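Local coordinates for protein alanine racemase (Acinetobacter baumannii, PDB 4QHR) that belongs to the alanine racemase family, joining an N-terminal TIM-barrel domain to a C-terminal domain built mainly of beta strands, at residues 187-192 against 204-209; 243-248 against 263-268; 267-272 against 305-310. One frame throughout, in Å; residues are numbered along the deposited sequence.

Interaction 1: 187-192 against 204-209; sequences ILASCC and NFDYVR
Ala189 and Ser190 meet Asp206 and Tyr207 at the seam of the TIM barrel, where strand 188-190 comes alongside the eighth strand, 207-208, to close the ring. Ala189 makes a two-way link to Asp206: its O accepts from Asp206 N at 3.0 Å and, weakly, from Tyr207 N, while its N donates to Asp206 OD2 at 2.9 Å, reaching that oxygen on its anti side. Ala189 N is thus met by a side-chain carboxylate and Ala189 O by backbone N-H groups. Water 1 also donates to OD2 and weakly to Ile187 O.

Further along, Ser190 OG lies anti to the backbone N (chi1 -176°), within 2.7 Å of Tyr207 O, to which it donates from 54° above the carbonyl plane. The same hydroxyl accepts from Arg209 NH1 at 2.9 Å (N-H...O angle 149°), so it is held by two bonds, both to 204-209, one given and one received; NH1 adds a weak bond to Ser190 O, in the guanidinium plane. Arg209 NH2 is held by Met158 O, and NE donates to N1 of the modified residue LLP at position 34. Ser190 thus stands in the second shell of LLP, consistent with a part in positioning the arginine that bonds to its N1. Beyond it, Arg209 N donates to Cys192 O at 2.8 Å. At the opposite end Leu188 crosses the Asp206 side chain at about a right angle, its CD2 3.5 Å from Asp206 CG.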
loop_
_atom_site.group_PDB
_atom_site.type_symbol
_atom_site.label_atom_id
_atom_site.label_comp_id
_atom_site.label_asym_id
_atom_site.label_seq_id
_atom_site.Cartn_x
_atom_site.Cartn_y
_atom_site.Cartn_z
ATOM N N ILE A 187 11.859 -7.537 39.160
ATOM C CA ILE A 187 11.173 -6.753 38.133
ATOM C C ILE A 187 10.531 -7.666 37.086
ATOM O O ILE A 187 11.058 -8.731 36.766
ATOM C CB ILE A 187 12.130 -5.696 37.522
ATOM C CG1 ILE A 187 11.396 -4.633 36.682
ATOM C CG2 ILE A 187 13.291 -6.307 36.714
ATOM C CD1 ILE A 187 12.331 -3.584 36.109
ATOM N N LEU A 188 9.385 -7.228 36.562
ATOM C CA LEU A 188 8.794 -7.897 35.451
ATOM C C LEU A 188 9.647 -7.636 34.220
ATOM O O LEU A 188 10.365 -6.612 34.126
ATOM C CB LEU A 188 7.370 -7.374 35.209
ATOM C CG LEU A 188 6.409 -7.577 36.363
ATOM C CD1 LEU A 188 5.215 -6.631 36.219
ATOM C CD2 LEU A 188 5.994 -9.022 36.537
ATOM N N ALA A 189 9.548 -8.548 33.266
ATOM C CA ALA A 189 10.307 -8.432 32.051
ATOM C C ALA A 189 9.586 -8.989 30.809
ATOM O O ALA A 189 8.763 -9.881 30.904
ATOM C CB ALA A 189 11.626 -9.114 32.204
ATOM N N SER A 190 9.981 -8.440 29.658
ATOM C CA SER A 190 9.384 -8.764 28.365
ATOM C C SER A 190 10.402 -8.507 27.251
ATOM O O SER A 190 10.901 -7.357 27.059
ATOM C CB SER A 190 8.187 -7.868 28.092
ATOM O OG SER A 190 7.505 -8.221 26.855
ATOM N N CYS A 191 10.678 -9.555 26.475
ATOM C CA CYS A 191 11.521 -9.336 25.297
ATOM C C CYS A 191 11.255 -10.164 24.038
ATOM O O CYS A 191 11.857 -9.885 23.026
ATOM C CB CYS A 191 12.963 -9.461 25.685
ATOM S SG CYS A 191 13.409 -11.149 26.063
ATOM N N CYS A 192 10.375 -11.153 24.078
ATOM C CA CYS A 192 10.150 -11.997 22.910
ATOM C C CYS A 192 9.112 -11.473 21.914
ATOM O O CYS A 192 7.908 -11.322 22.241
ATOM C CB CYS A 192 9.750 -13.418 23.329
ATOM S SG CYS A 192 10.999 -14.233 24.372
ATOM N N ASN A 204 11.168 -15.857 27.883
ATOM C CA ASN A 204 9.766 -15.476 27.929
ATOM C C ASN A 204 9.472 -14.529 29.077
ATOM O O ASN A 204 8.760 -13.547 28.906
ATOM C CB ASN A 204 8.839 -16.699 28.093
ATOM C CG ASN A 204 8.704 -17.554 26.846
ATOM O OD1 ASN A 204 9.120 -17.216 25.719
ATOM N ND2 ASN A 204 8.141 -18.649 27.039
ATOM N N PHE A 205 10.032 -14.829 30.257
ATOM C CA PHE A 205 9.672 -14.059 31.478
ATOM C C PHE A 205 8.167 -13.809 31.609
ATOM O O PHE A 205 7.356 -14.739 31.396
ATOM C CB PHE A 205 10.524 -12.802 31.556
ATOM C CG PHE A 205 11.993 -13.094 31.595
ATOM C CD1 PHE A 205 12.533 -13.759 32.705
ATOM C CD2 PHE A 205 12.835 -12.762 30.538
ATOM C CE1 PHE A 205 13.887 -14.074 32.773
ATOM C CE2 PHE A 205 14.199 -13.049 30.617
ATOM C CZ PHE A 205 14.714 -13.726 31.727
ATOM N N ASP A 206 7.756 -12.574 31.914
ATOM C CA ASP A 206 6.362 -12.317 32.311
ATOM C C ASP A 206 5.404 -12.009 31.146
ATOM O O ASP A 206 4.220 -12.335 31.213
ATOM C CB ASP A 206 6.371 -11.182 33.308
ATOM C CG ASP A 206 7.320 -11.469 34.467
ATOM O OD1 ASP A 206 6.921 -12.265 35.351
ATOM O OD2 ASP A 206 8.456 -11.002 34.453
ATOM N N TYR A 207 5.907 -11.369 30.105
ATOM C CA TYR A 207 5.125 -10.987 28.936
ATOM C C TYR A 207 5.893 -11.274 27.645
ATOM O O TYR A 207 7.000 -10.836 27.481
ATOM C CB TYR A 207 4.829 -9.489 28.956
ATOM C CG TYR A 207 3.919 -9.029 30.058
ATOM C CD1 TYR A 207 4.443 -8.659 31.302
ATOM C CD2 TYR A 207 2.564 -8.957 29.874
ATOM C CE1 TYR A 207 3.613 -8.240 32.338
ATOM C CE2 TYR A 207 1.728 -8.526 30.900
ATOM C CZ TYR A 207 2.268 -8.189 32.127
ATOM O OH TYR A 207 1.462 -7.745 33.138
ATOM N N VAL A 208 5.253 -11.994 26.725
ATOM C CA VAL A 208 5.724 -12.125 25.354
ATOM C C VAL A 208 4.835 -11.211 24.464
ATOM O O VAL A 208 3.660 -10.901 24.811
ATOM C CB VAL A 208 5.707 -13.607 24.910
ATOM C CG1 VAL A 208 6.668 -14.409 25.777
ATOM C CG2 VAL A 208 4.313 -14.209 24.890
ATOM N N ARG A 209 5.386 -10.826 23.329
ATOM C CA ARG A 209 4.776 -9.875 22.412
ATOM C C ARG A 209 4.743 -10.403 20.984
ATOM O O ARG A 209 5.420 -9.881 20.146
ATOM C CB ARG A 209 5.518 -8.560 22.442
ATOM C CG ARG A 209 5.731 -8.016 23.859
ATOM C CD ARG A 209 6.234 -6.587 23.875
ATOM N NE ARG A 209 7.457 -6.364 23.071
ATOM C CZ ARG A 209 8.713 -6.436 23.497
ATOM N NH1 ARG A 209 8.999 -6.797 24.749
ATOM N NH2 ARG A 209 9.711 -6.189 22.635
HETATM O O HOH W 1 10.506 -11.975 36.051
HETATM O O HOH W 2 9.714 -12.144 26.816
#

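Interaction 2: 243-248 against 263-268; sequences LNHIEA and AMDIAI
The His245 ring meets the Asp265 carboxylate edge-on: ND1 donates to Asp265 OD1 at 3.0 Å, with the oxygen close to the ring plane. The carboxylate is turned differently, its plane 45° from the ring, and ND1 reaches OD1 from 41° above the carboxylate plane. Ala263 CB lies obliquely to the same ring, 4.0 Å from CE1. Chi1 (177°) sets His245 CG anti to the backbone N; His245 and Asp265 lie on the same face of the sheet. A histidine paired with an acid in this way would probably be favoured in its protonated form.

Beneath these side chains, strands 243-246 and 264-268 run antiparallel as neighbours in the mixed sheet of the C-terminal domain. Asn244-Ile266 and Ile246-Met264 are hydrogen-bonded pairs, alternating with the non-hydrogen-bonded pairs Leu243-Ala267 and His245-Asp265. Ile246 N donates to Met264 O at 2.8 Å, and Met264 N returns the bond to Ile246 O at 2.9 Å.

On the face away from the imidazole, Ile246 and Met264 lie side by side, pointing the same way. Both first torsions put the next carbon, CG1 and CG, in the crowded position between backbone N and carbonyl carbon, and these two atoms are only 3.5 Å apart, tighter than usual for carbons. Ile266 meets the isoleucine obliquely, its CG1 3.9 Å from Ile246 CG1. Asn131 of the second subunit packs on Ile246. On the histidine face, Leu243 CD2 rests 3.7 Å from Ala267 CB.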
loop_
_atom_site.group_PDB
_atom_site.type_symbol
_atom_site.label_atom_id
_atom_site.label_comp_id
_atom_site.label_asym_id
_atom_site.label_seq_id
_atom_site.Cartn_x
_atom_site.Cartn_y
_atom_site.Cartn_z
ATOM N N LEU A 243 -9.532 -12.854 -21.368
ATOM C CA LEU A 243 -8.734 -13.956 -21.851
ATOM C C LEU A 243 -8.167 -13.648 -23.228
ATOM O O LEU A 243 -8.855 -13.038 -24.056
ATOM C CB LEU A 243 -9.590 -15.217 -21.909
ATOM C CG LEU A 243 -9.954 -15.670 -20.506
ATOM C CD1 LEU A 243 -11.042 -16.709 -20.577
ATOM C CD2 LEU A 243 -8.721 -16.227 -19.797
ATOM N N ASN A 244 -6.941 -14.088 -23.481
ATOM C CA ASN A 244 -6.252 -13.687 -24.685
ATOM C C ASN A 244 -5.327 -14.791 -25.149
ATOM O O ASN A 244 -4.515 -15.264 -24.380
ATOM C CB ASN A 244 -5.510 -12.377 -24.373
ATOM C CG ASN A 244 -4.816 -11.743 -25.560
ATOM O OD1 ASN A 244 -3.779 -11.069 -25.400
ATOM N ND2 ASN A 244 -5.360 -11.914 -26.743
ATOM N N HIS A 245 -5.468 -15.239 -26.399
ATOM C CA HIS A 245 -4.497 -16.217 -26.955
ATOM C C HIS A 245 -3.466 -15.416 -27.747
ATOM O O HIS A 245 -3.852 -14.680 -28.658
ATOM C CB HIS A 245 -5.163 -17.244 -27.860
ATOM C CG HIS A 245 -4.192 -18.199 -28.486
ATOM N ND1 HIS A 245 -3.635 -19.257 -27.792
ATOM C CD2 HIS A 245 -3.657 -18.244 -29.734
ATOM C CE1 HIS A 245 -2.805 -19.919 -28.587
ATOM N NE2 HIS A 245 -2.803 -19.323 -29.770
ATOM N N ILE A 246 -2.189 -15.525 -27.383
ATOM C CA ILE A 246 -1.112 -14.821 -28.075
ATOM C C ILE A 246 -0.136 -15.778 -28.785
ATOM O O ILE A 246 0.021 -16.941 -28.386
ATOM C CB ILE A 246 -0.332 -13.850 -27.138
ATOM C CG1 ILE A 246 0.250 -14.577 -25.926
ATOM C CG2 ILE A 246 -1.245 -12.716 -26.706
ATOM C CD1 ILE A 246 1.393 -13.842 -25.241
ATOM N N GLU A 247 0.506 -15.264 -29.850
ATOM C CA GLU A 247 1.481 -16.023 -30.691
ATOM C C GLU A 247 2.926 -15.800 -30.260
ATOM O O GLU A 247 3.245 -14.742 -29.684
ATOM C CB GLU A 247 1.361 -15.618 -32.181
ATOM C CG GLU A 247 0.002 -15.823 -32.837
ATOM C CD GLU A 247 -0.631 -17.173 -32.513
ATOM O OE1 GLU A 247 0.089 -18.189 -32.405
ATOM O OE2 GLU A 247 -1.874 -17.229 -32.333
ATOM N N ALA A 248 3.795 -16.781 -30.536
ATOM C CA ALA A 248 5.245 -16.639 -30.320
ATOM C C ALA A 248 5.788 -15.250 -30.756
ATOM O O ALA A 248 5.456 -14.766 -31.836
ATOM C CB ALA A 248 5.989 -17.754 -31.068
ATOM N N ALA A 263 3.318 -20.111 -28.483
ATOM C CA ALA A 263 1.960 -19.613 -28.375
ATOM C C ALA A 263 1.400 -19.889 -26.956
ATOM O O ALA A 263 1.741 -20.892 -26.308
ATOM C CB ALA A 263 1.071 -20.231 -29.435
ATOM N N MET A 264 0.543 -18.995 -26.462
ATOM C CA MET A 264 0.056 -19.143 -25.103
ATOM C C MET A 264 -1.255 -18.432 -24.824
ATOM O O MET A 264 -1.694 -17.582 -25.591
ATOM C CB MET A 264 1.145 -18.692 -24.119
ATOM C CG MET A 264 1.578 -17.257 -24.192
ATOM S SD MET A 264 3.099 -16.997 -23.258
ATOM C CE MET A 264 2.556 -16.954 -21.580
ATOM N N ASP A 265 -1.869 -18.824 -23.716
ATOM C CA ASP A 265 -3.114 -18.241 -23.216
ATOM C C ASP A 265 -2.766 -17.366 -22.007
ATOM O O ASP A 265 -2.033 -17.787 -21.146
ATOM C CB ASP A 265 -4.091 -19.364 -22.856
ATOM C CG ASP A 265 -4.345 -20.273 -24.039
ATOM O OD1 ASP A 265 -4.785 -19.730 -25.050
ATOM O OD2 ASP A 265 -4.052 -21.487 -23.977
ATOM N N ILE A 266 -3.288 -16.153 -22.012
ATOM C CA ILE A 266 -3.037 -15.120 -21.017
ATOM C C ILE A 266 -4.360 -14.793 -20.414
ATOM O O ILE A 266 -5.342 -14.733 -21.126
ATOM C CB ILE A 266 -2.547 -13.830 -21.709
ATOM C CG1 ILE A 266 -1.190 -14.101 -22.369
ATOM C CG2 ILE A 266 -2.407 -12.686 -20.717
ATOM C CD1 ILE A 266 -0.155 -14.735 -21.453
ATOM N N ALA A 267 -4.399 -14.592 -19.108
ATOM C CA ALA A 267 -5.602 -14.007 -18.503
ATOM C C ALA A 267 -5.232 -12.663 -17.844
ATOM O O ALA A 267 -4.137 -12.505 -17.307
ATOM C CB ALA A 267 -6.173 -14.945 -17.486
ATOM N N ILE A 268 -6.169 -11.719 -17.899
ATOM C CA ILE A 268 -6.029 -10.488 -17.180
ATOM C C ILE A 268 -6.849 -10.602 -15.894
ATOM O O ILE A 268 -8.008 -11.069 -15.883
ATOM C CB ILE A 268 -6.429 -9.267 -18.014
ATOM C CG1 ILE A 268 -5.693 -9.258 -19.356
ATOM C CG2 ILE A 268 -6.161 -7.981 -17.226
ATOM C CD1 ILE A 268 -4.172 -9.302 -19.260
#

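Interaction 3: 267-272 against 305-310; sequences AIVSIG and IAIDVT
Ile305 packs against both Val269 and Ile271. Its CG1 approaches Val269 CB to 3.7 Å, and its CD1 comes within 3.8 Å of Ile271 CG2; the isoleucine side chains lie side by side, pointing the same way. Chi1 of 69° places Ile305 CG1 between the backbone N and the carbonyl carbon, next to the valine. Diagonally across the same face, Val269 and Ile307 cross at about a right angle, with Val269 CG2 3.6 Å from Ile307 CD1. Ala267 CB completes this apolar row, touching Ile307 CG1 and, at 3.9 Å, Val309 CG1. On the other face of the sheet, Ile268 CD1 reaches Ala306 CB at 3.8 Å.

The register that sets up these meetings is antiparallel. Ala267-Ile307 and Val269-Ile305 are hydrogen-bonded pairs, with Ile268-Ala306 as the non-hydrogen-bonded pair between them. Val269 N donates to Ile305 O at 2.8 Å; the return bond, Ile305 N to Val269 O, is longer at 3.2 Å. The same Val269 O takes a weak bond from Ile271 N, closing an inverse gamma turn centred on Ser270; beyond the turn, Ile271 lies beside Ile305. Ser270 OG is anchored to Gln3 O. At the end of the other strand, Asp308 begins an Asx turn: its OD1 accepts from Thr310 N at 2.9 Å and, through its syn lone pair, from Thr310 OG1.

Strand 264-269 thus lies between strands 234-246 and 305-308, and strand 292-297 pairs along the far side of 305-308. Ala238 and Ile240 of strand 234-246 touch Val269 and Ala267 respectively, while Arg132 of the second subunit packs on Ile268.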
loop_
_atom_site.group_PDB
_atom_site.type_symbol
_atom_site.label_atom_id
_atom_site.label_comp_id
_atom_site.label_asym_id
_atom_site.label_seq_id
_atom_site.Cartn_x
_atom_site.Cartn_y
_atom_site.Cartn_z
ATOM N N ALA A 267 -4.399 -14.592 -19.108
ATOM C CA ALA A 267 -5.602 -14.007 -18.503
ATOM C C ALA A 267 -5.232 -12.663 -17.844
ATOM O O ALA A 267 -4.137 -12.505 -17.307
ATOM C CB ALA A 267 -6.173 -14.945 -17.486
ATOM N N ILE A 268 -6.169 -11.719 -17.899
ATOM C CA ILE A 268 -6.029 -10.488 -17.180
ATOM C C ILE A 268 -6.849 -10.602 -15.894
ATOM O O ILE A 268 -8.008 -11.069 -15.883
ATOM C CB ILE A 268 -6.429 -9.267 -18.014
ATOM C CG1 ILE A 268 -5.693 -9.258 -19.356
ATOM C CG2 ILE A 268 -6.161 -7.981 -17.226
ATOM C CD1 ILE A 268 -4.172 -9.302 -19.260
ATOM N N VAL A 269 -6.226 -10.164 -14.792
ATOM C CA VAL A 269 -6.815 -10.270 -13.483
ATOM C C VAL A 269 -7.065 -8.877 -12.908
ATOM O O VAL A 269 -6.254 -7.969 -13.109
ATOM C CB VAL A 269 -5.858 -11.022 -12.543
ATOM C CG1 VAL A 269 -6.399 -11.056 -11.140
ATOM C CG2 VAL A 269 -5.650 -12.452 -13.054
ATOM N N SER A 270 -8.149 -8.728 -12.154
ATOM C CA SER A 270 -8.540 -7.467 -11.622
ATOM C C SER A 270 -7.836 -7.151 -10.286
ATOM O O SER A 270 -8.488 -6.958 -9.271
ATOM C CB SER A 270 -10.054 -7.389 -11.432
ATOM O OG SER A 270 -10.548 -8.425 -10.563
ATOM N N ILE A 271 -6.527 -7.061 -10.336
ATOM C CA ILE A 271 -5.762 -6.505 -9.205
ATOM C C ILE A 271 -4.533 -5.821 -9.732
ATOM O O ILE A 271 -4.024 -6.230 -10.794
ATOM C CB ILE A 271 -5.375 -7.617 -8.246
ATOM C CG1 ILE A 271 -5.297 -7.065 -6.839
ATOM C CG2 ILE A 271 -4.023 -8.276 -8.625
ATOM C CD1 ILE A 271 -6.656 -6.795 -6.240
ATOM N N GLY A 272 -4.038 -4.796 -9.015
ATOM C CA GLY A 272 -2.740 -4.213 -9.347
ATOM C C GLY A 272 -2.196 -3.451 -8.162
ATOM O O GLY A 272 -2.711 -3.600 -7.036
ATOM N N ILE A 305 -3.191 -7.189 -13.643
ATOM C CA ILE A 305 -2.026 -8.024 -13.897
ATOM C C ILE A 305 -2.357 -9.053 -14.974
ATOM O O ILE A 305 -3.550 -9.374 -15.233
ATOM C CB ILE A 305 -1.455 -8.737 -12.599
ATOM C CG1 ILE A 305 -2.417 -9.809 -12.076
ATOM C CG2 ILE A 305 -1.110 -7.738 -11.546
ATOM C CD1 ILE A 305 -1.972 -10.581 -10.844
ATOM N N ALA A 306 -1.285 -9.595 -15.591
ATOM C CA ALA A 306 -1.428 -10.671 -16.561
ATOM C C ALA A 306 -0.780 -11.958 -16.014
ATOM O O ALA A 306 0.278 -11.901 -15.377
ATOM C CB ALA A 306 -0.800 -10.272 -17.880
ATOM N N ILE A 307 -1.427 -13.099 -16.268
ATOM C CA ILE A 307 -0.961 -14.396 -15.841
ATOM C C ILE A 307 -0.970 -15.360 -17.029
ATOM O O ILE A 307 -1.812 -15.245 -17.948
ATOM C CB ILE A 307 -1.790 -14.950 -14.667
ATOM C CG1 ILE A 307 -3.216 -15.147 -15.063
ATOM C CG2 ILE A 307 -1.758 -13.990 -13.441
ATOM C CD1 ILE A 307 -4.050 -15.555 -13.881
ATOM N N ASP A 308 -0.010 -16.276 -17.019
ATOM C CA ASP A 308 0.049 -17.335 -18.005
ATOM C C ASP A 308 -0.849 -18.463 -17.542
ATOM O O ASP A 308 -0.550 -19.115 -16.549
ATOM C CB ASP A 308 1.492 -17.809 -18.153
ATOM C CG ASP A 308 1.634 -18.987 -19.083
ATOM O OD1 ASP A 308 0.664 -19.359 -19.738
ATOM O OD2 ASP A 308 2.776 -19.514 -19.154
ATOM N N VAL A 309 -1.933 -18.687 -18.285
ATOM C CA VAL A 309 -2.903 -19.718 -17.966
ATOM C C VAL A 309 -2.872 -20.856 -18.977
ATOM O O VAL A 309 -3.776 -21.683 -18.987
ATOM C CB VAL A 309 -4.336 -19.177 -17.844
ATOM C CG1 VAL A 309 -4.439 -18.309 -16.588
ATOM C CG2 VAL A 309 -4.791 -18.419 -19.091
ATOM N N THR A 310 -1.849 -20.897 -19.809
ATOM C CA THR A 310 -1.720 -21.960 -20.809
ATOM C C THR A 310 -2.049 -23.351 -20.222
ATOM O O THR A 310 -2.868 -24.090 -20.800
ATOM C CB THR A 310 -0.337 -21.925 -21.492
ATOM O OG1 THR A 310 -0.124 -20.613 -22.022
ATOM C CG2 THR A 310 -0.294 -22.955 -22.665
#

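Followed from the N terminus, interaction 1 comes first: a short connection carrying helix 194-199 leads from 187-192 to 204-209, and the contact closes the barrel of the N-terminal domain. Its centre lies about 55 Å from that of interaction 2 and 46 Å from that of interaction 3, beyond the chain's centre. Interaction 2 then closes a loop holding the small strands 251-252 and 258-259. Interaction 3 starts where that loop ends and closes a longer one containing strands 286-289 and 292-297. Interaction 1 is complete before the other two begin; interactions 2 and 3 overlap at Ala267 and Ile268. Strand 264-269 joins the last two into one sheet, where Asp265 also bonds to Val309 and Thr310.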